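Local atomic coordinates of nucleotide pyrophosphohydrolase (Bacillus cereus, PDB entry 5IE9), a protein that probably hydrolyses nucleoside triphosphates to monophosphates and pyrophosphate, as a manganese-binding member of the all-helical MazG family. Residues Y24-L34 and V73-L81. Residues are numbered along the deposited sequence; the frame is centred on the assembly and turned at random.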
loop_
_atom_site.group_PDB
_atom_site.type_symbol
_atom_site.label_atom_id
_atom_site.label_comp_id
_atom_site.label_asym_id
_atom_site.label_seq_id
_atom_site.Cartn_x
_atom_site.Cartn_y
_atom_site.Cartn_z
ATOM N N TYR C 24 1.632 -22.230 3.115
ATOM C CA TYR C 24 1.752 -20.774 3.107
ATOM C C TYR C 24 2.506 -20.260 1.890
ATOM O O TYR C 24 3.439 -20.907 1.413
ATOM C CB TYR C 24 2.416 -20.275 4.396
ATOM C CG TYR C 24 1.529 -20.403 5.607
ATOM C CD1 TYR C 24 0.397 -19.591 5.756
ATOM C CD2 TYR C 24 1.811 -21.347 6.610
ATOM C CE1 TYR C 24 -0.429 -19.714 6.868
ATOM C CE2 TYR C 24 0.993 -21.471 7.729
ATOM C CZ TYR C 24 -0.122 -20.655 7.847
ATOM O OH TYR C 24 -0.938 -20.759 8.940
ATOM N N PHE C 25 2.084 -19.100 1.390
ATOM C CA PHE C 25 2.827 -18.364 0.365
ATOM C C PHE C 25 4.148 -17.881 0.971
ATOM O O PHE C 25 4.222 -17.640 2.177
ATOM C CB PHE C 25 1.987 -17.180 -0.155
ATOM C CG PHE C 25 1.099 -17.512 -1.343
ATOM C CD1 PHE C 25 0.488 -18.784 -1.481
ATOM C CD2 PHE C 25 0.844 -16.535 -2.329
ATOM C CE1 PHE C 25 -0.324 -19.070 -2.581
ATOM C CE2 PHE C 25 0.034 -16.817 -3.435
ATOM C CZ PHE C 25 -0.553 -18.083 -3.558
ATOM N N SER C 26 5.187 -17.766 0.142
ATOM C CA SER C 26 6.485 -17.217 0.566
ATOM C C SER C 26 6.309 -15.769 1.048
ATOM O O SER C 26 5.411 -15.074 0.560
ATOM C CB SER C 26 7.511 -17.293 -0.575
ATOM O OG SER C 26 7.206 -16.389 -1.632
ATOM N N PRO C 27 7.143 -15.314 2.015
ATOM C CA PRO C 27 6.961 -13.979 2.616
ATOM C C PRO C 27 6.802 -12.810 1.622
ATOM O O PRO C 27 6.006 -11.905 1.867
ATOM C CB PRO C 27 8.211 -13.806 3.497
ATOM C CG PRO C 27 9.103 -14.961 3.186
ATOM C CD PRO C 27 8.220 -16.054 2.697
ATOM N N LEU C 28 7.528 -12.850 0.507
ATOM C CA LEU C 28 7.444 -11.808 -0.516
ATOM C C LEU C 28 6.118 -11.863 -1.296
ATOM O O LEU C 28 5.534 -10.823 -1.606
ATOM C CB LEU C 28 8.655 -11.907 -1.446
ATOM C CG LEU C 28 9.478 -10.682 -1.860
ATOM C CD1 LEU C 28 9.649 -9.655 -0.748
ATOM C CD2 LEU C 28 10.837 -11.151 -2.362
ATOM N N ALA C 29 5.653 -13.079 -1.591
ATOM C CA ALA C 29 4.317 -13.321 -2.154
ATOM C C ALA C 29 3.192 -12.859 -1.212
ATOM O O ALA C 29 2.201 -12.277 -1.666
ATOM C CB ALA C 29 4.153 -14.792 -2.502
ATOM N N MET C 30 3.359 -13.125 0.087
ATOM C CA MET C 30 2.474 -12.628 1.150
ATOM C C MET C 30 2.403 -11.117 1.165
ATOM O O MET C 30 1.329 -10.546 1.351
ATOM C CB MET C 30 2.984 -13.046 2.532
ATOM C CG MET C 30 2.848 -14.510 2.853
ATOM S SD MET C 30 1.194 -14.878 3.440
ATOM C CE MET C 30 1.517 -16.517 4.096
ATOM N N MET C 31 3.559 -10.475 1.006
ATOM C CA MET C 31 3.632 -9.029 1.064
ATOM C C MET C 31 2.806 -8.419 -0.067
ATOM O O MET C 31 2.125 -7.409 0.146
ATOM C CB MET C 31 5.084 -8.550 1.059
ATOM C CG MET C 31 5.267 -7.121 1.551
ATOM S SD MET C 31 4.546 -6.825 3.179
ATOM C CE MET C 31 3.663 -5.294 2.905
ATOM N N ALA C 32 2.839 -9.066 -1.241
ATOM C CA ALA C 32 2.000 -8.703 -2.381
ATOM C C ALA C 32 0.520 -8.897 -2.065
ATOM O O ALA C 32 -0.287 -8.008 -2.360
ATOM C CB ALA C 32 2.398 -9.490 -3.614
ATOM N N ARG C 33 0.179 -10.043 -1.455
ATOM C CA ARG C 33 -1.187 -10.330 -0.995
ATOM C C ARG C 33 -1.730 -9.239 -0.076
ATOM O O ARG C 33 -2.854 -8.770 -0.276
ATOM C CB ARG C 33 -1.305 -11.701 -0.299
ATOM C CG ARG C 33 -1.475 -12.943 -1.183
ATOM C CD ARG C 33 -2.544 -12.876 -2.291
ATOM N NE ARG C 33 -3.712 -12.060 -1.941
ATOM C CZ ARG C 33 -4.798 -12.486 -1.302
ATOM N NH1 ARG C 33 -4.926 -13.754 -0.930
ATOM N NH2 ARG C 33 -5.772 -11.627 -1.042
ATOM N N LEU C 34 -0.924 -8.842 0.915
ATOM C CA LEU C 34 -1.260 -7.746 1.821
ATOM C C LEU C 34 -1.486 -6.416 1.129
ATOM O O LEU C 34 -2.421 -5.688 1.487
ATOM C CB LEU C 34 -0.176 -7.552 2.868
ATOM C CG LEU C 34 -0.534 -8.014 4.263
ATOM C CD1 LEU C 34 0.744 -8.064 5.073
ATOM C CD2 LEU C 34 -1.580 -7.109 4.903
ATOM N N VAL C 73 -4.723 -12.229 5.978
ATOM C CA VAL C 73 -3.419 -12.277 5.311
ATOM C C VAL C 73 -2.327 -11.989 6.339
ATOM O O VAL C 73 -1.261 -12.608 6.306
ATOM C CB VAL C 73 -3.342 -11.311 4.097
ATOM C CG1 VAL C 73 -1.991 -11.396 3.390
ATOM C CG2 VAL C 73 -4.450 -11.605 3.101
ATOM N N MET C 74 -2.613 -11.075 7.266
ATOM C CA MET C 74 -1.720 -10.795 8.382
ATOM C C MET C 74 -1.459 -12.029 9.228
ATOM O O MET C 74 -0.303 -12.317 9.547
ATOM C CB MET C 74 -2.278 -9.682 9.246
ATOM C CG MET C 74 -1.789 -8.318 8.825
ATOM S SD MET C 74 -2.642 -7.024 9.734
ATOM C CE MET C 74 -2.440 -5.721 8.529
ATOM N N ILE C 75 -2.532 -12.754 9.570
ATOM C CA ILE C 75 -2.431 -13.979 10.357
ATOM C C ILE C 75 -1.607 -15.007 9.582
ATOM O O ILE C 75 -0.703 -15.624 10.145
ATOM C CB ILE C 75 -3.816 -14.517 10.798
ATOM C CG1 ILE C 75 -4.412 -13.607 11.882
ATOM C CG2 ILE C 75 -3.690 -15.932 11.350
ATOM C CD1 ILE C 75 -5.895 -13.792 12.149
ATOM N N CYS C 76 -1.898 -15.147 8.290
ATOM C CA CYS C 76 -1.105 -15.982 7.386
ATOM C C CYS C 76 0.383 -15.629 7.433
ATOM O O CYS C 76 1.218 -16.510 7.647
ATOM C CB CYS C 76 -1.632 -15.890 5.957
ATOM S SG CYS C 76 -3.196 -16.744 5.725
ATOM N N MET C 77 0.692 -14.341 7.261
ATOM C CA MET C 77 2.049 -13.815 7.346
ATOM C C MET C 77 2.696 -14.234 8.675
ATOM O O MET C 77 3.793 -14.807 8.686
ATOM C CB MET C 77 2.012 -12.289 7.177
ATOM C CG MET C 77 3.325 -11.545 7.395
ATOM S SD MET C 77 4.412 -11.600 5.962
ATOM C CE MET C 77 3.787 -10.230 4.987
ATOM N N ALA C 78 1.988 -13.982 9.776
ATOM C CA ALA C 78 2.488 -14.247 11.118
ATOM C C ALA C 78 2.716 -15.739 11.373
ATOM O O ALA C 78 3.720 -16.119 11.981
ATOM C CB ALA C 78 1.551 -13.654 12.157
ATOM N N ASN C 79 1.789 -16.572 10.897
ATOM C CA ASN C 79 1.888 -18.020 11.038
ATOM C C ASN C 79 3.049 -18.579 10.235
ATOM O O ASN C 79 3.842 -19.364 10.753
ATOM C CB ASN C 79 0.597 -18.692 10.592
ATOM C CG ASN C 79 -0.576 -18.451 11.534
ATOM O OD1 ASN C 79 -1.682 -18.908 11.254
ATOM N ND2 ASN C 79 -0.352 -17.744 12.640
ATOM N N SER C 80 3.133 -18.151 8.972
ATOM C CA SER C 80 4.250 -18.429 8.055
ATOM C C SER C 80 5.638 -18.295 8.699
ATOM O O SER C 80 6.523 -19.112 8.434
ATOM C CB SER C 80 4.141 -17.507 6.834
ATOM O OG SER C 80 5.317 -17.494 6.047
ATOM N N LEU C 81 5.801 -17.280 9.554
ATOM C CA LEU C 81 7.089 -16.946 10.181
ATOM C C LEU C 81 7.131 -17.237 11.688
ATOM O O LEU C 81 7.972 -16.691 12.411
ATOM C CB LEU C 81 7.451 -15.474 9.909
ATOM C CG LEU C 81 7.350 -14.910 8.488
ATOM C CD1 LEU C 81 7.339 -13.390 8.530
ATOM C CD2 LEU C 81 8.452 -15.424 7.573
#
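The ring of Tyr24 lies under the last turn of helix 62-80: the backbone N of Ser80 sits over the centre of one face, 4.0 Å above its plane, while Cys76 O and the CB of Asn79 approach obliquely. Tyr24 CG stands anti to its own carbonyl carbon (chi1 -71°), which carries the ring along that turn and lets the hydroxyl reach Asp14 of helix 6-17 in a hydrogen bond; an aromatic with a polar end suits this partly exposed place. The other flat group, the guanidinium of Arg33, has Val73 CG2 obliquely beside it and forms salt bridges with Glu36 and the manganese ligand Glu37; the firmer contact is Arg33 CB on Val73 CG1 at 3.8 Å.

The helical segments 27-34 and 73-80 run nearly antiparallel (166°), their axes 9.8 Å apart at closest approach. Met77 is a knob in the hole made by Pro27, Met30, Met31 and Leu34. Bends at chi2 and chi3 turn its CE inward, 3.7 Å from Leu34 CD1 and 3.8 Å from Met30 CB. In return, Met30 lays CE against Cys76, 3.7 Å from its CB; unbranched, flexible thioethers can bend to match the uneven surface opposite. Branched Val73 presses CG1 against Leu34 CG at 3.8 Å, and Leu34 also packs on Met38 of a second subunit.

The pair is thus joined chiefly by apolar contact, Arg33 and the Tyr24 hydroxyl finding polar partners outside both segments; the Arg33-Glu37 salt bridge probably helps to position that manganese ligand.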